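Long-range contacts in putative nucleotide sugar epimerase/ dehydratase (Bordetella bronchiseptica, PDB 2Q1S), which binds NAD(H) as a short-chain dehydrogenase/reductase of the epimerase/dehydratase family and probably modifies a nucleotide sugar for lipopolysaccharide O-antigen synthesis: residues 97-103 / 140-146; 134-139 / 195-201; 202-208 / 279-285. All blocks are in the same frame, centred on the assembly; numbering follows the deposited sequence.

Contact 1 of 3, residues 97-103 / 140-146; sequences QDEYDYV and FKRLKKV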
loop_
_atom_site.group_PDB
_atom_site.type_symbol
_atom_site.label_atom_id
_atom_site.label_comp_id
_atom_site.label_asym_id
_atom_site.label_seq_id
_atom_site.Cartn_x
_atom_site.Cartn_y
_atom_site.Cartn_z
ATOM N N GLN A 97 -16.010 20.613 -3.541
ATOM C CA GLN A 97 -15.571 21.986 -3.797
ATOM C C GLN A 97 -14.479 22.341 -2.787
ATOM O O GLN A 97 -14.433 21.760 -1.718
ATOM C CB GLN A 97 -16.750 22.947 -3.649
ATOM C CG GLN A 97 -17.879 22.748 -4.692
ATOM C CD GLN A 97 -17.327 22.739 -6.103
ATOM O OE1 GLN A 97 -16.853 23.770 -6.600
ATOM N NE2 GLN A 97 -17.367 21.575 -6.754
ATOM N N ASP A 98 -13.635 23.330 -3.124
ATOM C CA ASP A 98 -12.553 23.804 -2.244
ATOM C C ASP A 98 -13.193 24.748 -1.194
ATOM O O ASP A 98 -12.932 25.956 -1.152
ATOM C CB ASP A 98 -11.517 24.518 -3.109
ATOM C CG ASP A 98 -10.238 24.889 -2.369
ATOM O OD1 ASP A 98 -10.052 24.564 -1.174
ATOM O OD2 ASP A 98 -9.372 25.505 -3.027
ATOM N N GLU A 99 -14.047 24.158 -0.355
ATOM C CA GLU A 99 -14.802 24.895 0.662
ATOM C C GLU A 99 -14.537 24.406 2.085
ATOM O O GLU A 99 -15.272 24.745 3.009
ATOM C CB GLU A 99 -16.314 24.800 0.344
ATOM C CG GLU A 99 -16.888 23.403 0.571
ATOM C CD GLU A 99 -18.394 23.307 0.343
ATOM O OE1 GLU A 99 -19.162 24.039 1.010
ATOM O OE2 GLU A 99 -18.809 22.509 -0.518
ATOM N N TYR A 100 -13.486 23.604 2.260
ATOM C CA TYR A 100 -13.179 23.014 3.553
ATOM C C TYR A 100 -11.910 23.565 4.146
ATOM O O TYR A 100 -10.873 23.699 3.472
ATOM C CB TYR A 100 -13.008 21.490 3.435
ATOM C CG TYR A 100 -14.203 20.831 2.777
ATOM C CD1 TYR A 100 -15.377 20.535 3.519
ATOM C CD2 TYR A 100 -14.180 20.502 1.413
ATOM C CE1 TYR A 100 -16.523 19.972 2.899
ATOM C CE2 TYR A 100 -15.310 19.909 0.804
ATOM C CZ TYR A 100 -16.451 19.647 1.550
ATOM O OH TYR A 100 -17.520 19.058 0.893
ATOM N N ASP A 101 -11.985 23.897 5.417
ATOM C CA ASP A 101 -10.827 24.282 6.186
ATOM C C ASP A 101 -10.078 23.071 6.729
ATOM O O ASP A 101 -8.854 23.101 6.846
ATOM C CB ASP A 101 -11.260 25.210 7.322
ATOM C CG ASP A 101 -11.954 26.432 6.804
ATOM O OD1 ASP A 101 -11.316 27.208 6.079
ATOM O OD2 ASP A 101 -13.158 26.571 7.088
ATOM N N TYR A 102 -10.831 22.054 7.113
ATOM C CA TYR A 102 -10.264 20.829 7.714
ATOM C C TYR A 102 -10.944 19.638 7.178
ATOM O O TYR A 102 -12.148 19.649 6.895
ATOM C CB TYR A 102 -10.374 20.854 9.249
ATOM C CG TYR A 102 -9.598 21.985 9.860
ATOM C CD1 TYR A 102 -8.214 21.888 10.040
ATOM C CD2 TYR A 102 -10.219 23.202 10.218
ATOM C CE1 TYR A 102 -7.464 22.919 10.557
ATOM C CE2 TYR A 102 -9.484 24.264 10.740
ATOM C CZ TYR A 102 -8.083 24.137 10.940
ATOM O OH TYR A 102 -7.335 25.182 11.455
ATOM N N VAL A 103 -10.152 18.587 6.960
ATOM C CA VAL A 103 -10.703 17.285 6.596
ATOM C C VAL A 103 -10.171 16.268 7.579
ATOM O O VAL A 103 -9.002 16.276 7.884
ATOM C CB VAL A 103 -10.284 16.865 5.129
ATOM C CG1 VAL A 103 -10.595 15.378 4.826
ATOM C CG2 VAL A 103 -10.911 17.782 4.106
ATOM N N PHE A 140 -6.553 21.669 -3.627
ATOM C CA PHE A 140 -7.393 22.576 -2.814
ATOM C C PHE A 140 -6.536 23.538 -1.975
ATOM O O PHE A 140 -5.506 23.159 -1.384
ATOM C CB PHE A 140 -8.296 21.788 -1.868
ATOM C CG PHE A 140 -9.501 21.146 -2.528
ATOM C CD1 PHE A 140 -9.604 21.067 -3.913
ATOM C CD2 PHE A 140 -10.513 20.577 -1.734
ATOM C CE1 PHE A 140 -10.730 20.465 -4.500
ATOM C CE2 PHE A 140 -11.601 19.987 -2.288
ATOM C CZ PHE A 140 -11.721 19.922 -3.672
ATOM N N LYS A 141 -7.002 24.772 -1.897
ATOM C CA LYS A 141 -6.217 25.865 -1.350
ATOM C C LYS A 141 -6.736 26.373 0.002
ATOM O O LYS A 141 -5.981 26.974 0.762
ATOM C CB LYS A 141 -6.172 27.038 -2.358
ATOM C CG LYS A 141 -5.380 26.749 -3.663
ATOM C CD LYS A 141 -3.903 26.559 -3.307
ATOM C CE LYS A 141 -2.977 26.489 -4.505
ATOM N NZ LYS A 141 -3.084 25.204 -5.197
ATOM N N ARG A 142 -8.002 26.102 0.295
ATOM C CA ARG A 142 -8.603 26.537 1.564
ATOM C C ARG A 142 -8.202 25.583 2.700
ATOM O O ARG A 142 -8.309 25.942 3.860
ATOM C CB ARG A 142 -10.127 26.581 1.436
ATOM C CG ARG A 142 -10.793 27.194 2.654
ATOM C CD ARG A 142 -12.258 27.534 2.430
ATOM N NE ARG A 142 -12.936 27.732 3.715
ATOM C CZ ARG A 142 -14.219 28.012 3.876
ATOM N NH1 ARG A 142 -14.997 28.282 2.832
ATOM N NH2 ARG A 142 -14.713 28.092 5.102
ATOM N N LEU A 143 -7.737 24.374 2.353
ATOM C CA LEU A 143 -7.351 23.383 3.383
ATOM C C LEU A 143 -6.238 23.802 4.279
ATOM O O LEU A 143 -5.155 24.117 3.781
ATOM C CB LEU A 143 -6.844 22.121 2.730
ATOM C CG LEU A 143 -7.895 21.196 2.254
ATOM C CD1 LEU A 143 -7.210 20.035 1.519
ATOM C CD2 LEU A 143 -8.730 20.634 3.424
ATOM N N LYS A 144 -6.475 23.826 5.588
ATOM C CA LYS A 144 -5.418 24.038 6.568
ATOM C C LYS A 144 -4.777 22.721 6.999
ATOM O O LYS A 144 -3.584 22.718 7.269
ATOM C CB LYS A 144 -5.908 24.744 7.852
ATOM C CG LYS A 144 -5.788 26.265 7.903
ATOM C CD LYS A 144 -6.529 26.898 6.746
ATOM C CE LYS A 144 -7.931 27.227 7.133
ATOM N NZ LYS A 144 -8.629 28.015 6.048
ATOM N N LYS A 145 -5.588 21.687 7.214
ATOM C CA LYS A 145 -5.080 20.391 7.699
ATOM C C LYS A 145 -5.987 19.289 7.285
ATOM O O LYS A 145 -7.199 19.462 7.201
ATOM C CB LYS A 145 -4.935 20.391 9.229
ATOM C CG LYS A 145 -3.580 19.800 9.754
ATOM C CD LYS A 145 -2.357 20.616 9.331
ATOM C CE LYS A 145 -2.325 21.994 10.009
ATOM N NZ LYS A 145 -2.140 21.858 11.476
ATOM N N VAL A 146 -5.333 18.169 6.965
ATOM C CA VAL A 146 -6.000 16.900 6.687
ATOM C C VAL A 146 -5.495 15.884 7.701
ATOM O O VAL A 146 -4.314 15.562 7.679
ATOM C CB VAL A 146 -5.678 16.386 5.229
ATOM C CG1 VAL A 146 -6.369 15.065 4.987
ATOM C CG2 VAL A 146 -6.119 17.469 4.228
HETATM O O HOH W 1 -14.285 28.878 0.058
#
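Val103 and Leu143 meet in the apolar centre, CG2 of Val103 lying 3.7 Å from CD2 of Leu143. Leu137 of helix 128-137 covers both. Here strands 102-105 and 145-151 start side by side and parallel in the Rossmann sheet. Val103 N donates to Lys145 O at 3.1 Å. Tyr102 lies on the other face of the sheet from Val103, the edge of its ring against CB of Lys145.

Before the strands, the ring of Phe140 carries CA of Asp98 over the centre of one face, a CH-pi contact. With CG anti to the backbone N (chi1 -172°), the Asp98 carboxylate turns to the backbone of 140-146. OD2 accepts from Lys141 N at 2.7 Å and OD1 from Arg142 N at 3.0 Å, both on the syn side.

Asp101 forms the polar edge. Arg142 grips it side-on: NE reaches OD1 at 2.9 Å from above the carboxylate plane, and NH2 reaches OD2. Lys144 NZ meets OD1 at 2.8 Å from the opposite face and also bonds Arg142 O. Glu99 O sits over one face of the guanidinium. Asp101 OD2 also accepts from Asn34 N. Two cations and a backbone amide thus share one buried carboxylate, which would probably keep it ionised.

Contact 2 of 3, residues 134-139 / 195-201; sequences YERLKH and YHKQHQL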
loop_
_atom_site.group_PDB
_atom_site.type_symbol
_atom_site.label_atom_id
_atom_site.label_comp_id
_atom_site.label_asym_id
_atom_site.label_seq_id
_atom_site.Cartn_x
_atom_site.Cartn_y
_atom_site.Cartn_z
ATOM N N TYR A 134 -7.135 11.884 -1.278
ATOM C CA TYR A 134 -5.976 12.757 -1.369
ATOM C C TYR A 134 -5.800 13.291 -2.789
ATOM O O TYR A 134 -5.442 14.461 -3.004
ATOM C CB TYR A 134 -4.738 12.004 -0.920
ATOM C CG TYR A 134 -4.630 11.809 0.585
ATOM C CD1 TYR A 134 -5.677 12.210 1.459
ATOM C CD2 TYR A 134 -3.495 11.221 1.141
ATOM C CE1 TYR A 134 -5.542 12.060 2.832
ATOM C CE2 TYR A 134 -3.351 11.034 2.501
ATOM C CZ TYR A 134 -4.387 11.441 3.358
ATOM O OH TYR A 134 -4.241 11.271 4.723
ATOM N N GLU A 135 -6.062 12.435 -3.778
ATOM C CA GLU A 135 -5.941 12.848 -5.178
ATOM C C GLU A 135 -6.903 13.995 -5.515
ATOM O O GLU A 135 -6.557 14.912 -6.265
ATOM C CB GLU A 135 -6.173 11.641 -6.095
ATOM C CG GLU A 135 -5.979 11.905 -7.580
ATOM C CD GLU A 135 -4.562 12.311 -8.001
ATOM O OE1 GLU A 135 -3.566 12.298 -7.225
ATOM O OE2 GLU A 135 -4.472 12.730 -9.178
ATOM N N ARG A 136 -8.099 13.929 -4.953
ATOM C CA ARG A 136 -9.076 15.012 -5.112
ATOM C C ARG A 136 -8.689 16.289 -4.355
ATOM O O ARG A 136 -8.894 17.403 -4.900
ATOM C CB ARG A 136 -10.477 14.575 -4.727
ATOM C CG ARG A 136 -11.556 15.666 -4.992
ATOM C CD ARG A 136 -11.568 16.144 -6.441
ATOM N NE ARG A 136 -12.553 17.226 -6.625
ATOM C CZ ARG A 136 -12.336 18.306 -7.371
ATOM N NH1 ARG A 136 -11.198 18.437 -8.041
ATOM N NH2 ARG A 136 -13.274 19.244 -7.480
ATOM N N LEU A 137 -8.173 16.130 -3.132
ATOM C CA LEU A 137 -7.841 17.277 -2.269
ATOM C C LEU A 137 -6.561 17.989 -2.686
ATOM O O LEU A 137 -6.311 19.105 -2.218
ATOM C CB LEU A 137 -7.741 16.873 -0.806
ATOM C CG LEU A 137 -8.939 16.266 -0.083
ATOM C CD1 LEU A 137 -8.500 15.884 1.299
ATOM C CD2 LEU A 137 -10.137 17.253 -0.055
ATOM N N LYS A 138 -5.755 17.403 -3.584
ATOM C CA LYS A 138 -4.344 17.813 -3.671
ATOM C C LYS A 138 -4.099 19.222 -4.137
ATOM O O LYS A 138 -3.018 19.730 -3.865
ATOM C CB LYS A 138 -3.486 16.871 -4.523
ATOM C CG LYS A 138 -3.710 16.893 -6.027
ATOM C CD LYS A 138 -2.911 15.706 -6.591
ATOM C CE LYS A 138 -2.769 15.577 -8.086
ATOM N NZ LYS A 138 -2.020 14.254 -8.402
ATOM N N HIS A 139 -5.055 19.799 -4.869
ATOM C CA HIS A 139 -4.900 21.167 -5.368
ATOM C C HIS A 139 -5.829 22.146 -4.643
ATOM O O HIS A 139 -5.868 23.330 -4.990
ATOM C CB HIS A 139 -5.062 21.272 -6.905
ATOM C CG HIS A 139 -4.029 20.503 -7.675
ATOM N ND1 HIS A 139 -2.682 20.568 -7.381
ATOM C CD2 HIS A 139 -4.149 19.645 -8.714
ATOM C CE1 HIS A 139 -2.017 19.785 -8.212
ATOM N NE2 HIS A 139 -2.883 19.199 -9.021
ATOM N N TYR A 195 1.731 12.764 -0.456
ATOM C CA TYR A 195 0.945 13.918 -0.908
ATOM C C TYR A 195 1.398 15.211 -0.245
ATOM O O TYR A 195 1.271 16.305 -0.852
ATOM C CB TYR A 195 -0.553 13.651 -0.685
ATOM C CG TYR A 195 -1.138 12.899 -1.855
ATOM C CD1 TYR A 195 -1.088 11.500 -1.894
ATOM C CD2 TYR A 195 -1.687 13.585 -2.940
ATOM C CE1 TYR A 195 -1.602 10.798 -2.985
ATOM C CE2 TYR A 195 -2.187 12.891 -4.008
ATOM C CZ TYR A 195 -2.156 11.491 -4.033
ATOM O OH TYR A 195 -2.638 10.877 -5.161
ATOM N N HIS A 196 1.922 15.129 0.985
ATOM C CA HIS A 196 2.514 16.307 1.616
ATOM C C HIS A 196 3.812 16.772 0.880
ATOM O O HIS A 196 3.971 17.950 0.559
ATOM C CB HIS A 196 2.780 16.093 3.116
ATOM C CG HIS A 196 3.613 17.184 3.711
ATOM N ND1 HIS A 196 4.965 17.059 3.946
ATOM C CD2 HIS A 196 3.290 18.463 4.042
ATOM C CE1 HIS A 196 5.428 18.198 4.438
ATOM N NE2 HIS A 196 4.429 19.064 4.509
ATOM N N LYS A 197 4.700 15.827 0.584
ATOM C CA LYS A 197 6.017 16.171 -0.033
ATOM C C LYS A 197 5.777 16.650 -1.472
ATOM O O LYS A 197 6.367 17.641 -1.931
ATOM C CB LYS A 197 6.922 14.924 -0.025
ATOM C CG LYS A 197 8.321 15.122 -0.537
ATOM N N GLN A 198 4.910 15.939 -2.194
ATOM C CA GLN A 198 4.746 16.224 -3.622
ATOM C C GLN A 198 3.792 17.378 -3.937
ATOM O O GLN A 198 4.033 18.173 -4.870
ATOM C CB GLN A 198 4.309 14.943 -4.342
ATOM C CG GLN A 198 4.290 15.082 -5.881
ATOM C CD GLN A 198 5.673 15.179 -6.517
ATOM O OE1 GLN A 198 5.803 15.592 -7.680
ATOM N NE2 GLN A 198 6.697 14.774 -5.780
ATOM N N HIS A 199 2.743 17.518 -3.130
ATOM C CA HIS A 199 1.655 18.451 -3.434
ATOM C C HIS A 199 1.304 19.378 -2.271
ATOM O O HIS A 199 0.315 20.116 -2.357
ATOM C CB HIS A 199 0.408 17.662 -3.850
ATOM C CG HIS A 199 0.576 16.898 -5.125
ATOM N ND1 HIS A 199 0.819 17.516 -6.332
ATOM C CD2 HIS A 199 0.550 15.570 -5.377
ATOM C CE1 HIS A 199 0.920 16.594 -7.278
ATOM N NE2 HIS A 199 0.753 15.407 -6.727
ATOM N N GLN A 200 2.107 19.345 -1.209
ATOM C CA GLN A 200 1.924 20.236 -0.051
ATOM C C GLN A 200 0.573 19.999 0.619
ATOM O O GLN A 200 0.090 20.861 1.337
ATOM C CB GLN A 200 2.123 21.726 -0.450
ATOM C CG GLN A 200 3.596 22.006 -0.831
ATOM C CD GLN A 200 3.945 21.448 -2.217
ATOM O OE1 GLN A 200 3.202 21.669 -3.198
ATOM N NE2 GLN A 200 5.051 20.692 -2.296
ATOM N N LEU A 201 -0.008 18.814 0.415
ATOM C CA LEU A 201 -1.267 18.479 1.104
ATOM C C LEU A 201 -0.943 18.456 2.611
ATOM O O LEU A 201 0.013 17.783 2.999
ATOM C CB LEU A 201 -1.813 17.122 0.638
ATOM C CG LEU A 201 -3.217 16.812 1.176
ATOM C CD1 LEU A 201 -4.357 17.606 0.481
ATOM C CD2 LEU A 201 -3.460 15.335 0.962
HETATM O O HOH W 2 -2.080 20.853 -1.399
HETATM O O HOH W 3 -0.978 21.473 -4.882
#
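Tyr195 lays its ring against Tyr134 where two helices of the Rossmann fold, 128-137 and 180-199, run out side by side on one face of the sheet. CB of Tyr134 sits over the centre of the Tyr195 ring, 3.7 Å from its centroid, in a CH-pi contact. The Tyr134 ring turns its edge to that same ring in an offset edge-to-face pair, planes 68° apart. At the far end of Tyr195, OH donates to Glu135 OE1 at 2.7 Å, on the anti side of the carboxylate. Lys138 NZ takes the syn side of OE1 in a salt bridge. One oxygen therefore holds two donors, and the tyrosine is tied at its tip as well as over its face. Pro119 of the second subunit packs on Glu135, Lys138 and Tyr195, which places this cluster at the dimer interface.

His199 is next. Its ring lies between Gln198 CG on one face and Lys138 CD on the other. Lys138 has CG between its backbone N and carbonyl carbon (chi1 71°). Its chain then runs extended past the histidine, with CD 3.7 Å from the ring centroid. The backbone closes the helix here: Tyr195 O accepts from both His199 N and Leu201 N, and Gln200 has positive phi.

Leu201 fills the inner side. CD1 touches CB of Leu137 at 3.7 Å, and CD2 lies over one face of the Tyr134 ring, offset toward its rim. Val146 of the sheet and Leu143 back this group. At the ends of the helices two waters bridge the two segments. One of them donates to His199 O at 2.7 Å and to Lys138 O at 2.9 Å.

Contact 3 of 3, residues 202-208 / 279-285; sequences PTVRARF and PGGVYNI. With NAI (1,4-dihydronicotinamide adenine dinucleotide), chain B.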
loop_
_atom_site.group_PDB
_atom_site.type_symbol
_atom_site.label_atom_id
_atom_site.label_comp_id
_atom_site.label_asym_id
_atom_site.label_seq_id
_atom_site.Cartn_x
_atom_site.Cartn_y
_atom_site.Cartn_z
ATOM N N PRO A 202 -1.664 19.256 3.443
ATOM C CA PRO A 202 -1.218 19.453 4.836
ATOM C C PRO A 202 -1.624 18.347 5.799
ATOM O O PRO A 202 -2.497 18.539 6.674
ATOM C CB PRO A 202 -1.840 20.802 5.210
ATOM C CG PRO A 202 -3.068 20.874 4.422
ATOM C CD PRO A 202 -2.794 20.174 3.102
ATOM N N THR A 203 -1.037 17.184 5.567
ATOM C CA THR A 203 -1.474 15.973 6.284
ATOM C C THR A 203 -0.848 15.861 7.669
ATOM O O THR A 203 0.313 16.254 7.886
ATOM C CB THR A 203 -1.104 14.712 5.509
ATOM O OG1 THR A 203 0.324 14.631 5.370
ATOM C CG2 THR A 203 -1.808 14.698 4.147
ATOM N N VAL A 204 -1.649 15.318 8.612
ATOM C CA VAL A 204 -1.116 14.962 9.940
ATOM C C VAL A 204 -1.662 13.557 10.224
ATOM O O VAL A 204 -2.850 13.347 10.078
ATOM C CB VAL A 204 -1.613 15.927 11.006
ATOM C CG1 VAL A 204 -1.077 15.492 12.372
ATOM C CG2 VAL A 204 -1.150 17.319 10.676
ATOM N N ARG A 205 -0.767 12.625 10.570
ATOM C CA ARG A 205 -1.160 11.255 10.870
ATOM C C ARG A 205 -1.326 11.190 12.381
ATOM O O ARG A 205 -0.418 11.560 13.115
ATOM C CB ARG A 205 -0.052 10.299 10.402
ATOM C CG ARG A 205 0.059 10.302 8.846
ATOM C CD ARG A 205 1.474 9.786 8.467
ATOM N NE ARG A 205 2.535 10.755 8.623
ATOM C CZ ARG A 205 3.777 10.458 9.010
ATOM N NH1 ARG A 205 4.047 9.208 9.357
ATOM N NH2 ARG A 205 4.700 11.394 9.092
ATOM N N ALA A 206 -2.493 10.702 12.813
ATOM C CA ALA A 206 -2.783 10.556 14.252
ATOM C C ALA A 206 -2.853 9.071 14.548
ATOM O O ALA A 206 -3.746 8.423 14.088
ATOM C CB ALA A 206 -4.142 11.239 14.595
ATOM N N ARG A 207 -1.873 8.537 15.289
ATOM C CA ARG A 207 -1.815 7.104 15.602
ATOM C C ARG A 207 -2.476 6.859 16.959
ATOM O O ARG A 207 -2.111 7.463 17.949
ATOM C CB ARG A 207 -0.344 6.672 15.705
ATOM C CG ARG A 207 0.354 6.613 14.353
ATOM C CD ARG A 207 1.821 6.202 14.537
ATOM N NE ARG A 207 2.495 6.206 13.244
ATOM C CZ ARG A 207 3.826 6.382 13.088
ATOM N NH1 ARG A 207 4.633 6.525 14.137
ATOM N NH2 ARG A 207 4.353 6.392 11.852
ATOM N N PHE A 208 -3.454 5.974 16.966
ATOM C CA PHE A 208 -4.032 5.636 18.258
ATOM C C PHE A 208 -4.413 4.164 18.301
ATOM O O PHE A 208 -4.257 3.447 17.323
ATOM C CB PHE A 208 -5.149 6.625 18.654
ATOM C CG PHE A 208 -6.194 6.857 17.582
ATOM C CD1 PHE A 208 -7.257 6.017 17.486
ATOM C CD2 PHE A 208 -6.138 7.981 16.752
ATOM C CE1 PHE A 208 -8.257 6.201 16.537
ATOM C CE2 PHE A 208 -7.143 8.207 15.790
ATOM C CZ PHE A 208 -8.235 7.293 15.693
ATOM N N PRO A 279 2.263 19.948 9.345
ATOM C CA PRO A 279 2.022 19.272 8.062
ATOM C C PRO A 279 3.167 18.301 7.745
ATOM O O PRO A 279 4.361 18.623 7.896
ATOM C CB PRO A 279 1.968 20.441 7.061
ATOM C CG PRO A 279 1.444 21.579 7.902
ATOM C CD PRO A 279 2.216 21.419 9.191
ATOM N N GLY A 280 2.765 17.110 7.319
ATOM C CA GLY A 280 3.703 16.031 7.055
ATOM C C GLY A 280 4.020 15.201 8.280
ATOM O O GLY A 280 4.709 14.190 8.167
ATOM N N GLY A 281 3.517 15.619 9.448
ATOM C CA GLY A 281 3.919 14.999 10.689
ATOM C C GLY A 281 3.016 13.897 11.191
ATOM O O GLY A 281 1.983 13.588 10.595
ATOM N N VAL A 282 3.441 13.329 12.330
ATOM C CA VAL A 282 2.719 12.198 12.960
ATOM C C VAL A 282 2.755 12.345 14.479
ATOM O O VAL A 282 3.794 12.710 15.046
ATOM C CB VAL A 282 3.242 10.797 12.506
ATOM C CG1 VAL A 282 4.772 10.636 12.709
ATOM C CG2 VAL A 282 2.481 9.688 13.168
ATOM N N TYR A 283 1.618 12.029 15.109
ATOM C CA TYR A 283 1.485 12.137 16.565
ATOM C C TYR A 283 0.773 10.923 17.099
ATOM O O TYR A 283 -0.249 10.529 16.590
ATOM C CB TYR A 283 0.664 13.366 16.970
ATOM C CG TYR A 283 1.265 14.672 16.532
ATOM C CD1 TYR A 283 0.990 15.178 15.239
ATOM C CD2 TYR A 283 2.125 15.390 17.360
ATOM C CE1 TYR A 283 1.576 16.372 14.804
ATOM C CE2 TYR A 283 2.680 16.591 16.925
ATOM C CZ TYR A 283 2.416 17.063 15.657
ATOM O OH TYR A 283 2.979 18.265 15.254
ATOM N N ASN A 284 1.331 10.332 18.143
ATOM C CA ASN A 284 0.583 9.347 18.939
ATOM C C ASN A 284 -0.473 10.062 19.787
ATOM O O ASN A 284 -0.151 11.033 20.495
ATOM C CB ASN A 284 1.496 8.571 19.893
ATOM C CG ASN A 284 2.558 7.757 19.177
ATOM O OD1 ASN A 284 2.367 7.312 18.070
ATOM N ND2 ASN A 284 3.683 7.549 19.845
ATOM N N ILE A 285 -1.718 9.585 19.702
ATOM C CA ILE A 285 -2.816 10.039 20.569
ATOM C C ILE A 285 -3.113 8.829 21.502
ATOM O O ILE A 285 -3.692 7.817 21.092
ATOM C CB ILE A 285 -4.068 10.446 19.694
ATOM C CG1 ILE A 285 -3.680 11.605 18.745
ATOM C CG2 ILE A 285 -5.270 10.835 20.584
ATOM C CD1 ILE A 285 -3.019 12.811 19.395
HETATM P PA NAI B . -15.865 2.571 12.539
HETATM O O1A NAI B . -15.970 1.343 11.707
HETATM O O2A NAI B . -16.975 2.872 13.572
HETATM O O5B NAI B . -15.651 3.833 11.676
HETATM C C5B NAI B . -15.242 3.829 10.304
HETATM C C4B NAI B . -16.286 4.499 9.427
HETATM O O4B NAI B . -15.855 4.433 8.073
HETATM C C3B NAI B . -17.651 3.766 9.515
HETATM O O3B NAI B . -18.694 4.713 9.805
HETATM C C2B NAI B . -17.836 3.226 8.105
HETATM O O2B NAI B . -19.203 3.126 7.601
HETATM C C1B NAI B . -17.042 4.236 7.274
HETATM N N9A NAI B . -16.669 3.777 5.947
HETATM C C8A NAI B . -16.255 2.523 5.590
HETATM N N7A NAI B . -15.962 2.515 4.288
HETATM C C5A NAI B . -16.162 3.759 3.766
HETATM C C6A NAI B . -16.046 4.420 2.459
HETATM N N6A NAI B . -15.638 3.784 1.355
HETATM N N1A NAI B . -16.359 5.749 2.344
HETATM C C2A NAI B . -16.782 6.412 3.454
HETATM N N3A NAI B . -16.915 5.908 4.692
HETATM C C4A NAI B . -16.613 4.580 4.918
HETATM O O3 NAI B . -14.485 2.375 13.323
HETATM P PN NAI B . -13.693 3.411 14.294
HETATM O O1N NAI B . -13.155 2.686 15.424
HETATM O O2N NAI B . -14.578 4.625 14.422
HETATM O O5D NAI B . -12.471 3.870 13.304
HETATM C C5D NAI B . -12.267 5.242 12.926
HETATM C C4D NAI B . -10.826 5.361 12.424
HETATM O O4D NAI B . -9.949 5.122 13.499
HETATM C C3D NAI B . -10.462 4.283 11.402
HETATM O O3D NAI B . -9.665 4.910 10.389
HETATM C C2D NAI B . -9.687 3.274 12.192
HETATM O O2D NAI B . -8.768 2.530 11.347
HETATM C C1D NAI B . -8.944 4.140 13.171
HETATM N N1N NAI B . -8.530 3.453 14.366
HETATM C C2N NAI B . -9.415 3.078 15.348
HETATM C C3N NAI B . -8.975 2.438 16.503
HETATM C C7N NAI B . -9.944 2.000 17.598
HETATM O O7N NAI B . -9.486 1.463 18.592
HETATM N N7N NAI B . -11.260 2.268 17.402
HETATM C C4N NAI B . -7.587 2.217 16.710
HETATM C C5N NAI B . -6.695 2.654 15.689
HETATM C C6N NAI B . -7.195 3.294 14.556
HETATM O O HOH W 4 1.548 13.348 7.686
HETATM O O HOH W 5 4.272 5.677 16.874
#
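Gly281 O is gripped by two donors: Arg205 N at 2.9 Å and a water at 3.0 Å. The same water donates to Thr203 OG1, which is also hydrogen-bonded to Ser192 O, and accepts from Arg205 NE, linking the two strands. The Arg205 chain bends at CD (chi3 -78°), which brings the guanidinium back over the neighbouring strand. There NH2 donates to Gly280 O at 2.9 Å, with the oxygen in the guanidinium plane. Val282 CB lies over the centre of one face, 3.6 Å from Arg205 CZ.

Arg207, two residues on, is extended from CG to NE and meets the CG2 methyl of Val282, which rests over one guanidinium face, 3.5 Å from NE. The two arginines share Glu189 and Asp170 in salt bridges, which probably offsets their charges. A second water joins Arg207 NH1 to Asn284 OD1, and Asn284 ND2 donates to Ser327 O. Leu174 of the second subunit packs on both arginines.

On the other face of the sheet, Val204 CG1 meets the edge of the Tyr283 ring at 3.5 Å from CD1. The Tyr283 hydroxyl is hydrogen-bonded to Glu334. Ala206 CB meets Ile285 CG1; helix 263-276 packs on Val204 and Ala206, and Phe337 on Ile285.

The backbones run parallel, their axes 22° apart. Gly280 N bonds Thr203 O at 2.7 Å, and the pairing ends with Ile285 N on Arg207 O. At this carboxyl end the Phe208 ring approaches the nicotinamide, with CE1 3.5 Å from N1N. Parallel strands leading to a dinucleotide at their C-terminal ends are typical of the Rossmann fold.

The three contacts follow one sheet from its middle outward. Strands 102-105, 145-151, 203-212 and 281-284 lie in that order, all parallel. Contacts 1 and 3, with centres about 17 Å apart, are joined where strand 145-151 pairs with strand 203-212. Contact 2 lies about 11 Å from contact 1 and 15 Å from contact 3, centre to centre. Its helices lead along the chain into strands 145-151 and 203-212, and it packs on the sheet through Tyr134, Leu137 and Leu201, which touch Val146. Contacts 1 and 2 interleave along the chain; contact 3 opens after both close. Contacts 2 and 3 also touch the second subunit, linking the NADH-binding sheet to the dimer interface.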